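Local atomic coordinates of putative L-alanine-DL-glutamate epimerase (Burkholderia xenovorans LB400, PDB entry 3SN4), a protein that probably acts as a racemase or epimerase of the mandelate racemase/muconate lactonizing enzyme family, using bound magnesium, and holds 2-oxoglutarate in its active site. Residues P120-H125 and I341-I346; Q158-K163 and Y362-L367. All coordinates share one frame; numbering follows the deposited sequence.

Contact 1 (P120-H125 and I341-I346); sequences PVYWSH and IMETDI. With AKG (2-oxoglutaric acid), chain C.
Glu343 lies across the ring of Tyr122 before its carboxylate reaches the ligand. With CG anti to the backbone N (chi1 -180°) and an extended chain, its CB stands 3.5 Å from Tyr122 CZ, and CG touches both Tyr122 OH and Ser124 CB. At the tip, OE2 takes a 2.7 Å hydrogen bond from Ser124 OG on its anti lone pair, and the same OE2 is 2.7 Å from O1 of 2-oxoglutarate. Glu343 CA covers the tyrosine face in a CH-pi contact, while Tyr122 OH bonds to Lys163.

His125 ND1 gives Asp345 OD1 a nearly straight hydrogen bond of 2.7 Å, in the ring plane and on the syn side of the carboxylate. This helps fix the imidazole's rotation, and NE2 donates to ligand O3 at 3.2 Å. On the other face of the sheet, Ile346 CB sits 3.6 Å over the five-membered ring of Trp123, another CH-pi contact.

Tyr122, Trp123 and Glu343 stand on parallel strands 118-123 and 342-344; Ser124, His125, Asp345 and Ile346 follow directly. Four backbone hydrogen bonds, from Met342 N to Pro120 O through Ser124 N to Thr344 O, join the segments. Helix 323-335 packs against Met342 and Thr344, and strand 161-168 bonds to Trp123.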
ATOM      1  N   PRO A 120       5.281 -37.599  11.804  1.00 28.03           N
ATOM      2  CA  PRO A 120       5.161 -37.233  13.203  1.00 28.04           C
ATOM      3  C   PRO A 120       3.809 -36.597  13.505  1.00 26.57           C
ATOM      4  O   PRO A 120       3.250 -35.852  12.688  1.00 25.52           O
ATOM      5  CB  PRO A 120       6.288 -36.216  13.411  1.00 28.59           C
ATOM      6  CG  PRO A 120       7.276 -36.501  12.344  1.00 29.52           C
ATOM      7  CD  PRO A 120       6.465 -36.985  11.172  1.00 29.19           C
ATOM      8  N   VAL A 121       3.288 -36.905  14.680  1.00 26.11           N
ATOM      9  CA  VAL A 121       1.990 -36.439  15.083  1.00 24.94           C
ATOM     10  C   VAL A 121       2.121 -35.688  16.390  1.00 24.89           C
ATOM     11  O   VAL A 121       3.150 -35.781  17.082  1.00 24.78           O
ATOM     12  CB  VAL A 121       1.025 -37.647  15.295  1.00 26.05           C
ATOM     13  CG1 VAL A 121       0.974 -38.516  14.048  1.00 25.07           C
ATOM     14  CG2 VAL A 121       1.481 -38.505  16.514  1.00 25.40           C
ATOM     15  N   TYR A 122       1.086 -34.925  16.721  1.00 23.74           N
ATOM     16  CA  TYR A 122       0.863 -34.538  18.105  1.00 24.18           C
ATOM     17  C   TYR A 122      -0.440 -35.132  18.628  1.00 24.16           C
ATOM     18  O   TYR A 122      -1.411 -35.297  17.888  1.00 23.60           O
ATOM     19  CB  TYR A 122       0.875 -33.037  18.296  1.00 23.16           C
ATOM     20  CG  TYR A 122      -0.224 -32.264  17.639  1.00 23.23           C
ATOM     21  CD1 TYR A 122      -1.360 -31.875  18.355  1.00 23.69           C
ATOM     22  CD2 TYR A 122      -0.106 -31.842  16.315  1.00 22.89           C
ATOM     23  CE1 TYR A 122      -2.366 -31.102  17.751  1.00 23.56           C
ATOM     24  CE2 TYR A 122      -1.114 -31.079  15.706  1.00 23.35           C
ATOM     25  CZ  TYR A 122      -2.218 -30.709  16.436  1.00 22.56           C
ATOM     26  OH  TYR A 122      -3.176 -29.973  15.824  1.00 25.64           O
ATOM     27  N   TRP A 123      -0.432 -35.431  19.916  1.00 24.75           N
ATOM     28  CA  TRP A 123      -1.595 -35.969  20.611  1.00 25.81           C
ATOM     29  C   TRP A 123      -2.464 -34.795  20.998  1.00 25.40           C
ATOM     30  O   TRP A 123      -2.131 -34.025  21.908  1.00 25.40           O
ATOM     31  CB  TRP A 123      -1.148 -36.749  21.837  1.00 27.12           C
ATOM     32  CG  TRP A 123      -2.247 -37.252  22.755  1.00 28.52           C
ATOM     33  CD1 TRP A 123      -3.556 -36.889  22.768  1.00 28.15           C
ATOM     34  CD2 TRP A 123      -2.072 -38.158  23.849  1.00 29.15           C
ATOM     35  NE1 TRP A 123      -4.223 -37.537  23.783  1.00 30.30           N
ATOM     36  CE2 TRP A 123      -3.329 -38.317  24.467  1.00 30.76           C
ATOM     37  CE3 TRP A 123      -0.974 -38.858  24.359  1.00 31.66           C
ATOM     38  CZ2 TRP A 123      -3.520 -39.149  25.580  1.00 33.84           C
ATOM     39  CZ3 TRP A 123      -1.162 -39.690  25.458  1.00 33.63           C
ATOM     40  CH2 TRP A 123      -2.427 -39.833  26.054  1.00 33.73           C
ATOM     41  N   SER A 124      -3.558 -34.654  20.265  1.00 25.12           N
ATOM     42  CA  SER A 124      -4.397 -33.486  20.362  1.00 25.81           C
ATOM     43  C   SER A 124      -5.435 -33.677  21.426  1.00 26.38           C
ATOM     44  O   SER A 124      -5.682 -34.810  21.867  1.00 27.81           O
ATOM     45  CB  SER A 124      -5.074 -33.209  19.022  1.00 24.35           C
ATOM     46  OG  SER A 124      -5.681 -31.946  19.093  1.00 26.07           O
ATOM     47  N   HIS A 125      -6.031 -32.556  21.854  1.00 26.80           N
ATOM     48  CA  HIS A 125      -7.028 -32.537  22.933  1.00 27.80           C
ATOM     49  C   HIS A 125      -6.537 -33.305  24.153  1.00 29.25           C
ATOM     50  O   HIS A 125      -7.234 -34.168  24.685  1.00 29.63           O
ATOM     51  CB  HIS A 125      -8.355 -33.113  22.426  1.00 27.67           C
ATOM     52  CG  HIS A 125      -8.937 -32.315  21.316  1.00 28.71           C
ATOM     53  ND1 HIS A 125      -8.784 -32.661  19.993  1.00 29.58           N
ATOM     54  CD2 HIS A 125      -9.603 -31.136  21.329  1.00 30.00           C
ATOM     55  CE1 HIS A 125      -9.356 -31.742  19.235  1.00 29.44           C
ATOM     56  NE2 HIS A 125      -9.862 -30.809  20.022  1.00 31.29           N
ATOM     57  N   ILE A 341       3.380 -31.084  10.687  1.00 22.17           N
ATOM     58  CA  ILE A 341       3.118 -32.156  11.652  1.00 22.99           C
ATOM     59  C   ILE A 341       1.668 -32.611  11.403  1.00 22.98           C
ATOM     60  O   ILE A 341       0.910 -31.896  10.733  1.00 22.70           O
ATOM     61  CB  ILE A 341       3.277 -31.633  13.102  1.00 22.69           C
ATOM     62  CG1 ILE A 341       3.292 -32.772  14.124  1.00 23.64           C
ATOM     63  CG2 ILE A 341       2.181 -30.629  13.430  1.00 22.47           C
ATOM     64  CD1 ILE A 341       3.830 -32.332  15.514  1.00 22.73           C
HETATM   65  N   MSE A 342       1.263 -33.760  11.946  1.00 24.35           N
HETATM   66  CA  MSE A 342      -0.131 -34.191  11.861  1.00 24.62           C
HETATM   67  C   MSE A 342      -0.813 -34.278  13.209  1.00 25.03           C
HETATM   68  O   MSE A 342      -0.257 -34.795  14.186  1.00 26.19           O
HETATM   69  CB  MSE A 342      -0.284 -35.551  11.196  1.00 26.21           C
HETATM   70  CG  MSE A 342      -1.805 -35.926  11.027  1.00 26.45           C
HETATM   71 SE   MSE A 342      -1.918 -37.170   9.705  1.00 37.80          SE
HETATM   72  CE  MSE A 342      -3.615 -38.026  10.288  1.00 30.30           C
ATOM     73  N   GLU A 343      -2.043 -33.780  13.238  1.00 24.63           N
ATOM     74  CA  GLU A 343      -2.878 -33.838  14.434  1.00 24.77           C
ATOM     75  C   GLU A 343      -3.496 -35.213  14.538  1.00 25.06           C
ATOM     76  O   GLU A 343      -3.940 -35.791  13.555  1.00 24.98           O
ATOM     77  CB  GLU A 343      -4.012 -32.834  14.341  1.00 24.24           C
ATOM     78  CG  GLU A 343      -4.936 -32.815  15.550  1.00 24.39           C
ATOM     79  CD  GLU A 343      -5.978 -31.713  15.503  1.00 26.85           C
ATOM     80  OE1 GLU A 343      -6.302 -31.220  14.391  1.00 25.29           O
ATOM     81  OE2 GLU A 343      -6.460 -31.330  16.599  1.00 28.33           O
ATOM     82  N   THR A 344      -3.567 -35.714  15.748  1.00 26.37           N
ATOM     83  CA  THR A 344      -4.357 -36.899  15.975  1.00 27.06           C
ATOM     84  C   THR A 344      -4.842 -36.971  17.412  1.00 27.35           C
ATOM     85  O   THR A 344      -4.126 -36.582  18.310  1.00 27.67           O
ATOM     86  CB  THR A 344      -3.570 -38.149  15.603  1.00 27.51           C
ATOM     87  OG1 THR A 344      -4.512 -39.186  15.338  1.00 31.07           O
ATOM     88  CG2 THR A 344      -2.602 -38.569  16.714  1.00 26.24           C
ATOM     89  N   ASP A 345      -6.057 -37.478  17.605  1.00 27.98           N
ATOM     90  CA  ASP A 345      -6.601 -37.724  18.943  1.00 28.79           C
ATOM     91  C   ASP A 345      -6.228 -39.138  19.375  1.00 29.63           C
ATOM     92  O   ASP A 345      -6.670 -40.131  18.801  1.00 30.04           O
ATOM     93  CB  ASP A 345      -8.111 -37.532  18.977  1.00 28.59           C
ATOM     94  CG  ASP A 345      -8.545 -36.054  18.839  1.00 29.89           C
ATOM     95  OD1 ASP A 345      -7.836 -35.118  19.307  1.00 28.73           O
ATOM     96  OD2 ASP A 345      -9.659 -35.832  18.299  1.00 31.58           O
ATOM     97  N   ILE A 346      -5.405 -39.245  20.396  1.00 30.03           N
ATOM     98  CA  ILE A 346      -4.949 -40.551  20.813  1.00 31.12           C
ATOM     99  C   ILE A 346      -5.974 -41.190  21.753  1.00 32.33           C
ATOM    100  O   ILE A 346      -6.101 -42.413  21.801  1.00 32.35           O
ATOM    101  CB  ILE A 346      -3.511 -40.460  21.388  1.00 31.98           C
ATOM    102  CG1 ILE A 346      -2.550 -40.021  20.254  1.00 30.96           C
ATOM    103  CG2 ILE A 346      -3.038 -41.811  22.004  1.00 31.67           C
ATOM    104  CD1 ILE A 346      -2.333 -41.094  19.200  1.00 29.76           C
TER
HETATM  105  C1  AKG C 500      -8.613 -28.663  16.648  1.00 31.43           C
HETATM  106  O1  AKG C 500      -8.704 -29.921  16.542  1.00 30.97           O
HETATM  107  O2  AKG C 500      -7.491 -28.082  16.507  1.00 29.72           O
HETATM  108  C2  AKG C 500      -9.825 -27.838  16.904  1.00 33.08           C
HETATM  109  O5  AKG C 500      -9.720 -26.643  17.167  1.00 30.00           O
HETATM  110  C3  AKG C 500     -11.235 -28.366  16.781  1.00 35.08           C
HETATM  111  C4  AKG C 500     -11.972 -28.842  18.047  1.00 38.52           C
HETATM  112  C5  AKG C 500     -12.087 -27.964  19.282  1.00 40.09           C
HETATM  113  O3  AKG C 500     -11.067 -27.857  20.005  1.00 42.68           O
HETATM  114  O4  AKG C 500     -13.200 -27.435  19.572  1.00 37.52           O

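Contact 2 (Q158-K163 and Y362-L367); sequences QFRAIK and YQNGEL. With AKG (2-oxoglutaric acid), chain C.
Arg160 reaches over the turn at Asn364 and Gly365. Its chain, extended from CG to NE, brings NH2 to 2.9 Å from Asn364 O, a weak hydrogen bond because the N-H points well aside (121°). Glu366 CG lies over one guanidinium face, and the carboxylate is turned only 19° from the guanidinium plane. The resulting salt bridge is long, 3.9 Å from NH1 to Glu366 OE2, with the oxygen well out of that plane, so it rests on charge alone. Gln158 crosses Asn364 at about a right angle.

Gly365, at positive phi, packs its CA directly on Gln158 O, 3.3 Å away. Two waters fill in the polar contacts. One accepts from Arg160 N and donates to Gly365 O at 2.6 Å; the other lies at the guanidinium edge, in its plane, near both Gln158 O and Asn364 OD1.

The turn is a type I' beta turn from Gln363 to Glu366, the tip of a hairpin whose strands, 362-363 and 366-368, are joined by reciprocal backbone hydrogen bonds between Gln363 and Glu366. Facing it, Gln158 is the C-prime residue of a Schellman motif that ends helix 144-156, with Phe159 N bonded to Ala154 O. The chain then enters strand 161-168 of the C-terminal barrel domain, where the backbone of Arg160 and Ile162 bonds to Glu215.

Farther along that strand, well away from the hairpin, Lys163 turns at chi3 (81°) and its NZ donates to O2 of 2-oxoglutarate at 2.7 Å. Tyr122 OH and the carboxylate of Glu245, a magnesium ligand, also hold this ammonium group.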
ATOM      1  N   GLN A 158       5.987 -42.078  24.127  1.00 34.57           N
ATOM      2  CA  GLN A 158       6.861 -41.645  23.049  1.00 34.89           C
ATOM      3  C   GLN A 158       6.234 -40.614  22.115  1.00 33.08           C
ATOM      4  O   GLN A 158       6.737 -40.387  21.017  1.00 32.77           O
ATOM      5  CB  GLN A 158       7.365 -42.844  22.228  1.00 35.59           C
ATOM      6  CG  GLN A 158       8.260 -43.798  22.979  1.00 40.37           C
ATOM      7  CD  GLN A 158       9.030 -44.703  22.006  1.00 43.80           C
ATOM      8  OE1 GLN A 158       8.443 -45.584  21.366  1.00 42.91           O
ATOM      9  NE2 GLN A 158      10.340 -44.452  21.866  1.00 44.91           N
ATOM     10  N   PHE A 159       5.153 -39.965  22.543  1.00 32.40           N
ATOM     11  CA  PHE A 159       4.627 -38.852  21.758  1.00 31.14           C
ATOM     12  C   PHE A 159       5.530 -37.641  21.910  1.00 30.78           C
ATOM     13  O   PHE A 159       6.045 -37.345  23.000  1.00 31.41           O
ATOM     14  CB  PHE A 159       3.151 -38.602  22.077  1.00 30.83           C
ATOM     15  CG  PHE A 159       2.271 -39.698  21.551  1.00 32.39           C
ATOM     16  CD1 PHE A 159       1.849 -40.733  22.385  1.00 34.23           C
ATOM     17  CD2 PHE A 159       1.941 -39.746  20.183  1.00 32.64           C
ATOM     18  CE1 PHE A 159       1.071 -41.795  21.886  1.00 34.27           C
ATOM     19  CE2 PHE A 159       1.170 -40.804  19.665  1.00 33.92           C
ATOM     20  CZ  PHE A 159       0.735 -41.837  20.528  1.00 35.64           C
ATOM     21  N   ARG A 160       5.745 -36.954  20.795  1.00 29.58           N
ATOM     22  CA  ARG A 160       6.713 -35.870  20.734  1.00 29.17           C
ATOM     23  C   ARG A 160       6.096 -34.521  21.046  1.00 27.29           C
ATOM     24  O   ARG A 160       6.800 -33.558  21.321  1.00 26.62           O
ATOM     25  CB  ARG A 160       7.337 -35.857  19.354  1.00 29.37           C
ATOM     26  CG  ARG A 160       8.014 -37.161  19.032  1.00 32.98           C
ATOM     27  CD  ARG A 160       8.442 -37.213  17.596  1.00 35.13           C
ATOM     28  NE  ARG A 160       9.040 -38.515  17.315  1.00 36.97           N
ATOM     29  CZ  ARG A 160       9.656 -38.818  16.181  1.00 37.99           C
ATOM     30  NH1 ARG A 160       9.751 -37.915  15.198  1.00 37.53           N
ATOM     31  NH2 ARG A 160      10.172 -40.028  16.029  1.00 36.37           N
ATOM     32  N   ALA A 161       4.771 -34.467  21.019  1.00 26.42           N
ATOM     33  CA  ALA A 161       4.034 -33.210  21.153  1.00 25.68           C
ATOM     34  C   ALA A 161       2.614 -33.475  21.629  1.00 25.23           C
ATOM     35  O   ALA A 161       2.062 -34.529  21.361  1.00 25.61           O
ATOM     36  CB  ALA A 161       4.020 -32.449  19.804  1.00 24.01           C
ATOM     37  N   ILE A 162       2.046 -32.513  22.356  1.00 25.48           N
ATOM     38  CA  ILE A 162       0.677 -32.583  22.863  1.00 25.03           C
ATOM     39  C   ILE A 162       0.010 -31.207  22.683  1.00 24.40           C
ATOM     40  O   ILE A 162       0.701 -30.185  22.667  1.00 23.04           O
ATOM     41  CB  ILE A 162       0.625 -33.012  24.367  1.00 26.51           C
ATOM     42  CG1 ILE A 162       1.252 -31.966  25.278  1.00 25.92           C
ATOM     43  CG2 ILE A 162       1.288 -34.377  24.576  1.00 27.18           C
ATOM     44  CD1 ILE A 162       1.252 -32.371  26.741  1.00 28.97           C
ATOM     45  N   LYS A 163      -1.314 -31.193  22.523  1.00 24.06           N
ATOM     46  CA  LYS A 163      -2.066 -29.930  22.397  1.00 24.34           C
ATOM     47  C   LYS A 163      -3.199 -29.847  23.401  1.00 24.93           C
ATOM     48  O   LYS A 163      -4.032 -30.759  23.480  1.00 25.73           O
ATOM     49  CB  LYS A 163      -2.630 -29.736  20.987  1.00 23.31           C
ATOM     50  CG  LYS A 163      -3.102 -28.303  20.741  1.00 25.27           C
ATOM     51  CD  LYS A 163      -3.385 -27.976  19.275  1.00 25.43           C
ATOM     52  CE  LYS A 163      -4.778 -28.474  18.832  1.00 25.78           C
ATOM     53  NZ  LYS A 163      -4.950 -28.432  17.344  1.00 22.94           N
ATOM     54  N   TYR A 362       0.756 -46.516  15.128  1.00 33.91           N
ATOM     55  CA  TYR A 362       1.753 -45.541  15.561  1.00 33.55           C
ATOM     56  C   TYR A 362       2.982 -46.261  16.057  1.00 35.22           C
ATOM     57  O   TYR A 362       2.894 -47.360  16.591  1.00 35.40           O
ATOM     58  CB  TYR A 362       1.222 -44.608  16.670  1.00 33.18           C
ATOM     59  CG  TYR A 362      -0.040 -43.857  16.308  1.00 31.78           C
ATOM     60  CD1 TYR A 362       0.012 -42.627  15.661  1.00 30.75           C
ATOM     61  CD2 TYR A 362      -1.285 -44.382  16.608  1.00 31.77           C
ATOM     62  CE1 TYR A 362      -1.149 -41.943  15.323  1.00 29.51           C
ATOM     63  CE2 TYR A 362      -2.448 -43.714  16.278  1.00 31.46           C
ATOM     64  CZ  TYR A 362      -2.380 -42.497  15.640  1.00 31.38           C
ATOM     65  OH  TYR A 362      -3.545 -41.838  15.297  1.00 29.26           O
ATOM     66  N   GLN A 363       4.131 -45.629  15.862  1.00 35.89           N
ATOM     67  CA  GLN A 363       5.401 -46.154  16.297  1.00 37.91           C
ATOM     68  C   GLN A 363       6.357 -44.999  16.539  1.00 37.21           C
ATOM     69  O   GLN A 363       6.536 -44.148  15.671  1.00 35.51           O
ATOM     70  CB  GLN A 363       5.983 -47.092  15.242  1.00 39.12           C
ATOM     71  CG  GLN A 363       7.217 -47.823  15.725  1.00 44.64           C
ATOM     72  CD  GLN A 363       7.537 -49.050  14.891  1.00 50.73           C
ATOM     73  OE1 GLN A 363       8.020 -48.936  13.755  1.00 54.76           O
ATOM     74  NE2 GLN A 363       7.281 -50.235  15.454  1.00 53.56           N
ATOM     75  N   ASN A 364       6.966 -44.989  17.723  1.00 38.19           N
ATOM     76  CA  ASN A 364       7.899 -43.947  18.125  1.00 38.38           C
ATOM     77  C   ASN A 364       7.386 -42.535  17.800  1.00 36.07           C
ATOM     78  O   ASN A 364       8.092 -41.706  17.239  1.00 36.15           O
ATOM     79  CB  ASN A 364       9.284 -44.202  17.516  1.00 39.38           C
ATOM     80  CG  ASN A 364      10.387 -43.303  18.134  1.00 42.01           C
ATOM     81  OD1 ASN A 364      10.309 -42.901  19.304  1.00 44.11           O
ATOM     82  ND2 ASN A 364      11.411 -42.993  17.342  1.00 43.93           N
ATOM     83  N   GLY A 365       6.138 -42.279  18.165  1.00 34.81           N
ATOM     84  CA  GLY A 365       5.530 -40.966  18.010  1.00 33.33           C
ATOM     85  C   GLY A 365       5.174 -40.556  16.590  1.00 31.83           C
ATOM     86  O   GLY A 365       4.933 -39.369  16.341  1.00 31.20           O
ATOM     87  N   GLU A 366       5.122 -41.524  15.673  1.00 31.51           N
ATOM     88  CA  GLU A 366       4.764 -41.265  14.279  1.00 31.15           C
ATOM     89  C   GLU A 366       3.667 -42.187  13.768  1.00 29.98           C
ATOM     90  O   GLU A 366       3.581 -43.337  14.171  1.00 30.43           O
ATOM     91  CB  GLU A 366       5.970 -41.464  13.382  1.00 32.25           C
ATOM     92  CG  GLU A 366       7.124 -40.549  13.687  1.00 34.45           C
ATOM     93  CD  GLU A 366       8.213 -40.677  12.634  1.00 38.38           C
ATOM     94  OE1 GLU A 366       8.779 -41.789  12.482  1.00 41.72           O
ATOM     95  OE2 GLU A 366       8.462 -39.678  11.930  1.00 40.27           O
ATOM     96  N   LEU A 367       2.847 -41.658  12.866  1.00 28.49           N
ATOM     97  CA  LEU A 367       1.823 -42.438  12.197  1.00 28.52           C
ATOM     98  C   LEU A 367       2.421 -43.126  10.976  1.00 29.51           C
ATOM     99  O   LEU A 367       3.080 -42.480  10.170  1.00 29.03           O
ATOM    100  CB  LEU A 367       0.662 -41.550  11.796  1.00 27.10           C
ATOM    101  CG  LEU A 367      -0.459 -42.132  10.924  1.00 27.50           C
ATOM    102  CD1 LEU A 367      -1.161 -43.239  11.591  1.00 28.44           C
ATOM    103  CD2 LEU A 367      -1.459 -40.974  10.603  1.00 25.94           C
TER
HETATM  104  C1  AKG C 500      -8.613 -28.663  16.648  1.00 31.43           C
HETATM  105  O1  AKG C 500      -8.704 -29.921  16.542  1.00 30.97           O
HETATM  106  O2  AKG C 500      -7.491 -28.082  16.507  1.00 29.72           O
HETATM  107  C2  AKG C 500      -9.825 -27.838  16.904  1.00 33.08           C
HETATM  108  O5  AKG C 500      -9.720 -26.643  17.167  1.00 30.00           O
HETATM  109  C3  AKG C 500     -11.235 -28.366  16.781  1.00 35.08           C
HETATM  110  C4  AKG C 500     -11.972 -28.842  18.047  1.00 38.52           C
HETATM  111  C5  AKG C 500     -12.087 -27.964  19.282  1.00 40.09           C
HETATM  112  O3  AKG C 500     -11.067 -27.857  20.005  1.00 42.68           O
HETATM  113  O4  AKG C 500     -13.200 -27.435  19.572  1.00 37.52           O
HETATM  114  O   HOH W   1       9.208 -40.217  20.153  1.00 34.56           O
HETATM  115  O   HOH W   2       4.488 -37.736  18.351  1.00 28.47           O

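From the N terminus, strand 118-123 comes first and then waits some 215 residues for its partner: contact 1 closes when 341-346 returns beside it. Meanwhile the chain has passed through 158-163, which meets its own partner only at 362-367, after strand 342-344. The segments therefore alternate, and the two closures cross rather than nest. Contact 1 joins two strands of the small mixed sheet, 118-123 and 342-344, and contact 2 sets the hairpin 362-368 of that sheet against the loop leading into barrel strand 161-168. The contacts also touch directly: Thr344 OG1 and Tyr362 OH probably share a hydrogen bond, and Ile346 packs on Phe159. Both lead to the same 2-oxoglutarate, through His125 and Lys163.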